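Local coordinates for Kiaa0380 (Homo sapiens, PDB 1HTJ), which probably binds activated G-alpha subunits of the G12/13 class through its RGS-like domain, linking heterotrimeric G protein signalling to Rho GTPases as a guanine nucleotide exchange factor, at residues A[61-64]-A[65-69]; A[82-85]-A[86-90]; A[120-123]-A[124-127]. The protein carries 3 engineered substitutions. All coordinates share one frame; numbering follows the deposited sequence.

Contact 1 (A[61-64]-A[65-69]); sequences LFYL and CAEVY
Tyr-63 and Glu-67, one helical turn apart, lie side by side and point the same way, the planes of ring and carboxylate nearly parallel, 4° apart. Both leave the helix with CG anti to the backbone N (chi1 -179° and -163°), and a bend at chi2 brings Glu-67 OE1 to 4.0 Å from Tyr-63 CE2. This is the looser side: Glu-67 is partly exposed, although Tyr-63 is buried against helix 34-39. The tight side is backbone and small groups. Ala-66 N donates to Phe-62 O at 2.8 Å, and Glu-67 N to Tyr-63 O at 2.9 Å. Cys-65 turns SG to 3.4 Å from Leu-61 O, while Val-68 CG2 presses to 3.2 Å from Leu-64 O. Cys-65 and Val-68 pack against helix 186-202, and Phe-62 and Ala-66 face helix 118-144, where the ring of Phe-62 meets Ala-124. Glu-67 has its polar partners beyond this turn: OE1 takes a hydrogen bond from Gln-125 NE2, which also donates to Tyr-63 O, and OE2 forms a salt bridge with Lys-38. Sitting on a largely buried helix, it therefore joins two neighbours by polar contacts, and Lys-38 would be expected to favour a charged carboxylate.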
ATOM      1  N   LEU A  61      -0.971   3.283  -0.191  1.00 33.98           N
ATOM      2  CA  LEU A  61      -0.647   2.697  -1.481  1.00 34.28           C
ATOM      3  C   LEU A  61       0.574   3.403  -2.038  1.00 34.84           C
ATOM      4  O   LEU A  61       1.438   2.781  -2.664  1.00 35.27           O
ATOM      5  CB  LEU A  61      -1.827   2.797  -2.465  1.00 33.53           C
ATOM      6  CG  LEU A  61      -2.986   1.813  -2.229  1.00 33.11           C
ATOM      7  CD1 LEU A  61      -4.035   1.971  -3.334  1.00 31.96           C
ATOM      8  CD2 LEU A  61      -2.441   0.367  -2.209  1.00 31.71           C
ATOM      9  N   PHE A  62       0.646   4.707  -1.807  1.00 35.07           N
ATOM     10  CA  PHE A  62       1.786   5.478  -2.266  1.00 35.70           C
ATOM     11  C   PHE A  62       3.040   4.937  -1.570  1.00 36.45           C
ATOM     12  O   PHE A  62       4.047   4.597  -2.211  1.00 35.95           O
ATOM     13  CB  PHE A  62       1.609   6.951  -1.911  1.00 35.39           C
ATOM     14  CG  PHE A  62       2.864   7.744  -2.064  1.00 36.50           C
ATOM     15  CD1 PHE A  62       3.476   7.865  -3.318  1.00 36.13           C
ATOM     16  CD2 PHE A  62       3.487   8.312  -0.950  1.00 36.38           C
ATOM     17  CE1 PHE A  62       4.687   8.531  -3.458  1.00 36.10           C
ATOM     18  CE2 PHE A  62       4.704   8.987  -1.083  1.00 36.70           C
ATOM     19  CZ  PHE A  62       5.305   9.095  -2.340  1.00 36.40           C
ATOM     20  N   TYR A  63       2.958   4.849  -0.245  1.00 36.55           N
ATOM     21  CA  TYR A  63       4.063   4.361   0.565  1.00 37.57           C
ATOM     22  C   TYR A  63       4.560   2.988   0.083  1.00 37.54           C
ATOM     23  O   TYR A  63       5.771   2.755  -0.045  1.00 37.15           O
ATOM     24  CB  TYR A  63       3.617   4.261   2.032  1.00 38.49           C
ATOM     25  CG  TYR A  63       4.697   3.780   2.955  1.00 39.35           C
ATOM     26  CD1 TYR A  63       5.407   4.676   3.747  1.00 39.64           C
ATOM     27  CD2 TYR A  63       5.028   2.432   3.022  1.00 39.70           C
ATOM     28  CE1 TYR A  63       6.425   4.236   4.588  1.00 40.62           C
ATOM     29  CE2 TYR A  63       6.048   1.980   3.858  1.00 40.58           C
ATOM     30  CZ  TYR A  63       6.738   2.886   4.639  1.00 40.69           C
ATOM     31  OH  TYR A  63       7.722   2.444   5.489  1.00 42.27           O
ATOM     32  N   LEU A  64       3.617   2.085  -0.177  1.00 36.86           N
ATOM     33  CA  LEU A  64       3.948   0.746  -0.625  1.00 37.14           C
ATOM     34  C   LEU A  64       4.612   0.749  -2.006  1.00 37.82           C
ATOM     35  O   LEU A  64       5.466  -0.102  -2.306  1.00 37.17           O
ATOM     36  CB  LEU A  64       2.684  -0.123  -0.645  1.00 36.47           C
ATOM     37  CG  LEU A  64       2.082  -0.482   0.726  1.00 36.77           C
ATOM     38  CD1 LEU A  64       0.785  -1.249   0.547  1.00 35.89           C
ATOM     39  CD2 LEU A  64       3.074  -1.322   1.512  1.00 36.16           C
ATOM     40  N   CYS A  65       4.206   1.689  -2.854  1.00 38.05           N
ATOM     41  CA  CYS A  65       4.783   1.766  -4.187  1.00 38.73           C
ATOM     42  C   CYS A  65       6.187   2.358  -4.104  1.00 39.48           C
ATOM     43  O   CYS A  65       7.098   1.879  -4.768  1.00 38.87           O
ATOM     44  CB  CYS A  65       3.882   2.587  -5.114  1.00 38.14           C
ATOM     45  SG  CYS A  65       2.417   1.674  -5.724  1.00 35.89           S
ATOM     46  N   ALA A  66       6.354   3.382  -3.268  1.00 40.75           N
ATOM     47  CA  ALA A  66       7.659   4.019  -3.075  1.00 42.49           C
ATOM     48  C   ALA A  66       8.602   2.981  -2.486  1.00 43.70           C
ATOM     49  O   ALA A  66       9.789   2.955  -2.794  1.00 44.09           O
ATOM     50  CB  ALA A  66       7.545   5.211  -2.134  1.00 41.96           C
ATOM     51  N   GLU A  67       8.052   2.121  -1.640  1.00 45.24           N
ATOM     52  CA  GLU A  67       8.814   1.054  -1.014  1.00 46.60           C
ATOM     53  C   GLU A  67       9.313   0.099  -2.108  1.00 47.48           C
ATOM     54  O   GLU A  67      10.487  -0.276  -2.122  1.00 47.73           O
ATOM     55  CB  GLU A  67       7.926   0.319  -0.013  1.00 47.11           C
ATOM     56  CG  GLU A  67       8.664  -0.546   0.988  1.00 48.03           C
ATOM     57  CD  GLU A  67       9.643   0.236   1.854  1.00 48.75           C
ATOM     58  OE1 GLU A  67       9.522   1.484   1.952  1.00 47.91           O
ATOM     59  OE2 GLU A  67      10.530  -0.417   2.451  1.00 49.30           O
ATOM     60  N   VAL A  68       8.436  -0.282  -3.034  1.00 48.08           N
ATOM     61  CA  VAL A  68       8.843  -1.170  -4.124  1.00 48.93           C
ATOM     62  C   VAL A  68       9.885  -0.488  -5.007  1.00 50.20           C
ATOM     63  O   VAL A  68      10.853  -1.120  -5.439  1.00 50.13           O
ATOM     64  CB  VAL A  68       7.665  -1.552  -5.037  1.00 48.45           C
ATOM     65  CG1 VAL A  68       8.171  -2.379  -6.211  1.00 47.09           C
ATOM     66  CG2 VAL A  68       6.614  -2.321  -4.240  1.00 48.51           C
ATOM     67  N   TYR A  69       9.670   0.799  -5.278  1.00 51.12           N
ATOM     68  CA  TYR A  69      10.576   1.572  -6.119  1.00 52.48           C
ATOM     69  C   TYR A  69      12.024   1.511  -5.631  1.00 53.95           C
ATOM     70  O   TYR A  69      12.943   1.272  -6.409  1.00 53.74           O
ATOM     71  CB  TYR A  69      10.141   3.035  -6.162  1.00 51.56           C
ATOM     72  CG  TYR A  69      11.054   3.916  -6.991  1.00 50.84           C
ATOM     73  CD1 TYR A  69      10.848   4.072  -8.362  1.00 50.14           C
ATOM     74  CD2 TYR A  69      12.132   4.590  -6.405  1.00 50.19           C
ATOM     75  CE1 TYR A  69      11.683   4.877  -9.127  1.00 49.52           C
ATOM     76  CE2 TYR A  69      12.975   5.396  -7.163  1.00 49.81           C
ATOM     77  CZ  TYR A  69      12.741   5.534  -8.523  1.00 49.55           C
ATOM     78  OH  TYR A  69      13.558   6.333  -9.279  1.00 49.26           O
TER

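Contact 2 (A[82-85]-A[86-90]); sequences KDIW and NIFLE
From Lys-82 to Trp-85 the backbone follows i to i+4 hydrogen bonding, Asn-86 N to Lys-82 O and onward, until Trp-85 O takes two donors near the C-terminal end of helix 76-89: Leu-89 N at 3.0 Å and Glu-90 N at 2.8 Å, the second an i+5 bond of a wider pi-type turn. In this wider turn Glu-90 lies against the indole: its CB sits over one face of the Trp-85 ring, 3.3 Å from NE1, and the carboxylate plane stands at 90° to the ring, with OE2 accepting a hydrogen bond from Asn-92 N. Trp-85 reaches along the chain because CG is anti to its backbone N (chi1 168°), which also lays CE3 3.6 Å from Leu-89 CB. The side chains of Asn-86 and Trp-85 cross at about a right angle, amide and ring planes 68° apart, with Asn-86 OD1 3.7 Å from Trp-85 CD1. Asn-86 ND2 gives a hydrogen bond of 2.7 Å to a water, which donates to Asp-83 OD1 at 2.8 Å, bridging the outer side of the turn. On the buried side Ile-84 CG2 touches Phe-88 CD1 at 4.2 Å, while within 86-90 Ile-87 CG2 lies over the Phe-88 ring. Ile-84 and Phe-88 face helix 58-69, Ile-87 packs on Pro-191 and Phe-194 of helix 186-202, and Trp-85 and Leu-89 lean on helix 101-112.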
ATOM      1  N   LYS A  82       7.533   6.793 -12.932  1.00 39.86           N
ATOM      2  CA  LYS A  82       6.554   7.516 -13.729  1.00 40.22           C
ATOM      3  C   LYS A  82       5.115   7.193 -13.294  1.00 39.43           C
ATOM      4  O   LYS A  82       4.274   8.092 -13.206  1.00 39.13           O
ATOM      5  CB  LYS A  82       6.711   7.174 -15.215  1.00 41.05           C
ATOM      6  CG  LYS A  82       7.835   7.885 -15.959  1.00 43.00           C
ATOM      7  CD  LYS A  82       7.832   7.431 -17.441  1.00 45.14           C
ATOM      8  CE  LYS A  82       8.923   8.083 -18.308  1.00 46.29           C
ATOM      9  NZ  LYS A  82       8.903   7.535 -19.722  1.00 46.54           N
ATOM     10  N   ASP A  83       4.818   5.922 -13.033  1.00 38.36           N
ATOM     11  CA  ASP A  83       3.456   5.587 -12.627  1.00 37.61           C
ATOM     12  C   ASP A  83       3.165   6.192 -11.271  1.00 37.03           C
ATOM     13  O   ASP A  83       2.085   6.741 -11.045  1.00 36.22           O
ATOM     14  CB  ASP A  83       3.233   4.075 -12.618  1.00 37.53           C
ATOM     15  CG  ASP A  83       3.238   3.486 -14.016  1.00 37.64           C
ATOM     16  OD1 ASP A  83       2.637   4.116 -14.916  1.00 37.30           O
ATOM     17  OD2 ASP A  83       3.837   2.404 -14.215  1.00 37.72           O
ATOM     18  N   ILE A  84       4.149   6.124 -10.379  1.00 36.61           N
ATOM     19  CA  ILE A  84       4.003   6.703  -9.051  1.00 36.35           C
ATOM     20  C   ILE A  84       3.652   8.188  -9.150  1.00 36.65           C
ATOM     21  O   ILE A  84       2.797   8.691  -8.418  1.00 36.58           O
ATOM     22  CB  ILE A  84       5.295   6.561  -8.232  1.00 36.21           C
ATOM     23  CG1 ILE A  84       5.392   5.147  -7.656  1.00 35.45           C
ATOM     24  CG2 ILE A  84       5.311   7.595  -7.104  1.00 36.68           C
ATOM     25  CD1 ILE A  84       6.719   4.849  -6.951  1.00 35.85           C
ATOM     26  N   TRP A  85       4.307   8.889 -10.067  1.00 37.08           N
ATOM     27  CA  TRP A  85       4.071  10.318 -10.241  1.00 37.10           C
ATOM     28  C   TRP A  85       2.663  10.641 -10.717  1.00 37.00           C
ATOM     29  O   TRP A  85       2.006  11.525 -10.167  1.00 37.78           O
ATOM     30  CB  TRP A  85       5.090  10.906 -11.223  1.00 37.05           C
ATOM     31  CG  TRP A  85       4.736  12.285 -11.667  1.00 37.04           C
ATOM     32  CD1 TRP A  85       4.120  12.645 -12.837  1.00 36.76           C
ATOM     33  CD2 TRP A  85       4.925  13.492 -10.921  1.00 37.50           C
ATOM     34  NE1 TRP A  85       3.913  14.007 -12.861  1.00 37.57           N
ATOM     35  CE2 TRP A  85       4.398  14.549 -11.696  1.00 37.91           C
ATOM     36  CE3 TRP A  85       5.486  13.781  -9.665  1.00 37.64           C
ATOM     37  CZ2 TRP A  85       4.418  15.876 -11.257  1.00 39.16           C
ATOM     38  CZ3 TRP A  85       5.506  15.098  -9.224  1.00 38.44           C
ATOM     39  CH2 TRP A  85       4.976  16.132 -10.016  1.00 39.02           C
ATOM     40  N   ASN A  86       2.213   9.925 -11.744  1.00 36.62           N
ATOM     41  CA  ASN A  86       0.883  10.125 -12.334  1.00 36.14           C
ATOM     42  C   ASN A  86      -0.262   9.694 -11.420  1.00 35.97           C
ATOM     43  O   ASN A  86      -1.334  10.297 -11.431  1.00 35.88           O
ATOM     44  CB  ASN A  86       0.774   9.370 -13.671  1.00 35.22           C
ATOM     45  CG  ASN A  86       1.604  10.017 -14.772  1.00 35.27           C
ATOM     46  OD1 ASN A  86       1.462  11.204 -15.040  1.00 34.51           O
ATOM     47  ND2 ASN A  86       2.472   9.239 -15.408  1.00 34.51           N
ATOM     48  N   ILE A  87      -0.034   8.651 -10.630  1.00 35.81           N
ATOM     49  CA  ILE A  87      -1.070   8.157  -9.740  1.00 35.67           C
ATOM     50  C   ILE A  87      -1.195   8.907  -8.423  1.00 36.28           C
ATOM     51  O   ILE A  87      -2.312   9.192  -7.955  1.00 36.09           O
ATOM     52  CB  ILE A  87      -0.849   6.672  -9.422  1.00 34.97           C
ATOM     53  CG1 ILE A  87      -1.074   5.842 -10.684  1.00 34.43           C
ATOM     54  CG2 ILE A  87      -1.785   6.225  -8.300  1.00 35.26           C
ATOM     55  CD1 ILE A  87      -0.822   4.383 -10.501  1.00 34.72           C
ATOM     56  N   PHE A  88      -0.053   9.249  -7.837  1.00 36.47           N
ATOM     57  CA  PHE A  88      -0.050   9.889  -6.528  1.00 37.28           C
ATOM     58  C   PHE A  88       0.404  11.330  -6.387  1.00 38.48           C
ATOM     59  O   PHE A  88      -0.091  12.038  -5.520  1.00 38.55           O
ATOM     60  CB  PHE A  88       0.818   9.074  -5.556  1.00 35.78           C
ATOM     61  CG  PHE A  88       0.490   7.606  -5.519  1.00 35.15           C
ATOM     62  CD1 PHE A  88       1.250   6.697  -6.234  1.00 34.04           C
ATOM     63  CD2 PHE A  88      -0.572   7.135  -4.744  1.00 34.61           C
ATOM     64  CE1 PHE A  88       0.967   5.343  -6.180  1.00 34.19           C
ATOM     65  CE2 PHE A  88      -0.867   5.782  -4.685  1.00 34.35           C
ATOM     66  CZ  PHE A  88      -0.096   4.879  -5.403  1.00 34.00           C
ATOM     67  N   LEU A  89       1.327  11.777  -7.225  1.00 39.93           N
ATOM     68  CA  LEU A  89       1.877  13.101  -7.013  1.00 42.03           C
ATOM     69  C   LEU A  89       1.618  14.253  -7.944  1.00 43.33           C
ATOM     70  O   LEU A  89       1.810  15.404  -7.552  1.00 43.42           O
ATOM     71  CB  LEU A  89       3.388  12.969  -6.822  1.00 42.32           C
ATOM     72  CG  LEU A  89       3.825  11.903  -5.817  1.00 42.41           C
ATOM     73  CD1 LEU A  89       5.331  11.729  -5.882  1.00 42.66           C
ATOM     74  CD2 LEU A  89       3.366  12.298  -4.416  1.00 42.79           C
ATOM     75  N   GLU A  90       1.195  13.985  -9.167  1.00 45.20           N
ATOM     76  CA  GLU A  90       0.975  15.092 -10.072  1.00 46.71           C
ATOM     77  C   GLU A  90      -0.310  15.853  -9.740  1.00 47.23           C
ATOM     78  O   GLU A  90      -1.200  15.335  -9.062  1.00 47.04           O
ATOM     79  CB  GLU A  90       0.998  14.599 -11.521  1.00 47.33           C
ATOM     80  CG  GLU A  90      -0.263  13.956 -12.012  1.00 49.53           C
ATOM     81  CD  GLU A  90      -1.132  14.940 -12.752  1.00 50.09           C
ATOM     82  OE1 GLU A  90      -0.593  15.626 -13.643  1.00 50.92           O
ATOM     83  OE2 GLU A  90      -2.343  15.028 -12.453  1.00 51.07           O
TER
HETATM   84  O   HOH W   1       3.109   6.644 -16.025  1.00 42.08           O

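Contact 3 (A[120-123]-A[124-127]); sequences VLCE and AQEA
Gln-125 starts close to the preceding turn, with CG 3.4 Å from Leu-121 O, and then runs out extended, its OE1 3.8 Å from Cys-122 CA. Its CG is anti to the carbonyl carbon (chi1 -75°) and the straight chain at chi2 carries the amide clear of the helix. There the two acceptors on helix 58-69, Tyr-63 O and Glu-67 OE1, hold NE2 and limit the rotation of the amide. Cys-122, by contrast, swings SG anti to the backbone N (chi1 -157°), and SG passes the amide at 4.2 Å from Gln-125 OE1. Glu-126 starts from the same kind of first torsion as Gln-125 (chi1 -56°), which puts its CG 3.3 Å from Cys-122 O; the bend at chi2 then keeps the carboxylate near that carbonyl, Glu-126 OE2 lying 3.5 Å from Cys-122 O with no bond between the two acceptors. Glu-123 shares that first torsion yet runs extended through CG into the exposed side. Ala-124 has the shortest side chain at the buried face, where it meets Phe-62, with CB 3.3 Å from Leu-121 O and 4.5 Å from Leu-121 CD2. In the backbone, Gln-125 N bonds Leu-121 O at 2.7 Å and Ala-124 N bonds Val-120 O, whereas the last link, Ala-127 N to Glu-123 O, is weak. Leucine and alanine on one face with glutamates on the other make this stretch amphipathic, its buried face packing on helices 58-69 and 101-112 in the all-helical RGS-like domain.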
ATOM      1  N   VAL A 120      14.368  11.242  -2.507  1.00 54.27           N
ATOM      2  CA  VAL A 120      13.205  12.097  -2.378  1.00 53.70           C
ATOM      3  C   VAL A 120      11.946  11.268  -2.091  1.00 53.44           C
ATOM      4  O   VAL A 120      11.107  11.677  -1.292  1.00 53.60           O
ATOM      5  CB  VAL A 120      13.004  12.952  -3.650  1.00 53.65           C
ATOM      6  CG1 VAL A 120      14.142  13.935  -3.795  1.00 53.89           C
ATOM      7  CG2 VAL A 120      12.946  12.070  -4.872  1.00 53.78           C
ATOM      8  N   LEU A 121      11.813  10.106  -2.725  1.00 52.80           N
ATOM      9  CA  LEU A 121      10.639   9.279  -2.473  1.00 52.84           C
ATOM     10  C   LEU A 121      10.618   8.866  -1.010  1.00 53.18           C
ATOM     11  O   LEU A 121       9.550   8.795  -0.396  1.00 52.92           O
ATOM     12  CB  LEU A 121      10.609   8.057  -3.399  1.00 52.10           C
ATOM     13  CG  LEU A 121      10.086   8.426  -4.798  1.00 51.79           C
ATOM     14  CD1 LEU A 121      10.008   7.215  -5.694  1.00 51.50           C
ATOM     15  CD2 LEU A 121       8.720   9.063  -4.664  1.00 51.54           C
ATOM     16  N   CYS A 122      11.801   8.617  -0.450  1.00 53.43           N
ATOM     17  CA  CYS A 122      11.924   8.249   0.956  1.00 53.59           C
ATOM     18  C   CYS A 122      11.447   9.459   1.762  1.00 53.14           C
ATOM     19  O   CYS A 122      10.752   9.326   2.770  1.00 52.89           O
ATOM     20  CB  CYS A 122      13.383   7.937   1.284  1.00 54.70           C
ATOM     21  SG  CYS A 122      13.624   6.883   2.728  1.00 56.89           S
ATOM     22  N   GLU A 123      11.820  10.649   1.303  1.00 52.42           N
ATOM     23  CA  GLU A 123      11.392  11.866   1.978  1.00 52.10           C
ATOM     24  C   GLU A 123       9.870  11.971   1.879  1.00 51.56           C
ATOM     25  O   GLU A 123       9.213  12.419   2.813  1.00 50.70           O
ATOM     26  CB  GLU A 123      12.024  13.104   1.326  1.00 52.41           C
ATOM     27  CG  GLU A 123      13.466  13.394   1.735  1.00 52.82           C
ATOM     28  CD  GLU A 123      14.051  14.593   0.995  1.00 53.19           C
ATOM     29  OE1 GLU A 123      13.462  15.695   1.084  1.00 52.68           O
ATOM     30  OE2 GLU A 123      15.101  14.429   0.324  1.00 53.68           O
ATOM     31  N   ALA A 124       9.323  11.561   0.732  1.00 50.97           N
ATOM     32  CA  ALA A 124       7.883  11.618   0.502  1.00 50.66           C
ATOM     33  C   ALA A 124       7.174  10.632   1.418  1.00 50.30           C
ATOM     34  O   ALA A 124       6.152  10.952   2.011  1.00 50.10           O
ATOM     35  CB  ALA A 124       7.560  11.315  -0.966  1.00 50.13           C
ATOM     36  N   GLN A 125       7.723   9.434   1.537  1.00 50.11           N
ATOM     37  CA  GLN A 125       7.122   8.445   2.406  1.00 50.60           C
ATOM     38  C   GLN A 125       6.911   9.042   3.795  1.00 51.64           C
ATOM     39  O   GLN A 125       5.835   8.876   4.391  1.00 52.00           O
ATOM     40  CB  GLN A 125       8.008   7.198   2.501  1.00 49.66           C
ATOM     41  CG  GLN A 125       7.962   6.328   1.268  1.00 48.47           C
ATOM     42  CD  GLN A 125       8.740   5.040   1.435  1.00 48.31           C
ATOM     43  OE1 GLN A 125       9.947   5.060   1.653  1.00 48.92           O
ATOM     44  NE2 GLN A 125       8.057   3.912   1.329  1.00 47.02           N
ATOM     45  N   GLU A 126       7.922   9.746   4.307  1.00 52.24           N
ATOM     46  CA  GLU A 126       7.829  10.363   5.632  1.00 52.92           C
ATOM     47  C   GLU A 126       6.614  11.276   5.729  1.00 52.42           C
ATOM     48  O   GLU A 126       5.950  11.330   6.762  1.00 52.21           O
ATOM     49  CB  GLU A 126       9.079  11.188   5.952  1.00 54.62           C
ATOM     50  CG  GLU A 126      10.391  10.432   5.867  1.00 57.08           C
ATOM     51  CD  GLU A 126      10.378   9.136   6.656  1.00 58.93           C
ATOM     52  OE1 GLU A 126      10.117   9.170   7.888  1.00 59.58           O
ATOM     53  OE2 GLU A 126      10.638   8.078   6.037  1.00 60.34           O
ATOM     54  N   ALA A 127       6.325  11.996   4.651  1.00 51.80           N
ATOM     55  CA  ALA A 127       5.189  12.912   4.642  1.00 51.37           C
ATOM     56  C   ALA A 127       3.845  12.194   4.762  1.00 51.52           C
ATOM     57  O   ALA A 127       2.885  12.745   5.299  1.00 51.50           O
ATOM     58  CB  ALA A 127       5.212  13.749   3.371  1.00 50.74           C
TER

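In the fold
Contact 1 is the core of the set, near the centre of the chain and almost wholly buried, while contacts 2 and 3 lie farther out and each keep an exposed flank. Helix 58-69, which carries contact 1, touches the helices of both others: Phe-62 meets Phe-88 and Ile-84 of contact 2 and also Ala-124 of contact 3. The junction of contacts 1 and 2 is apolar, with Ile-84 and Phe-88 against Leu-61, Phe-62 and Cys-65. That of contacts 1 and 3 adds polar bonds through Gln-125. Contacts 2 and 3 barely meet, Ile-84 CD1 lying 4.2 Å from Leu-121 CD1. A water joins Asp-83 and Asn-86 on the solvent side of contact 2.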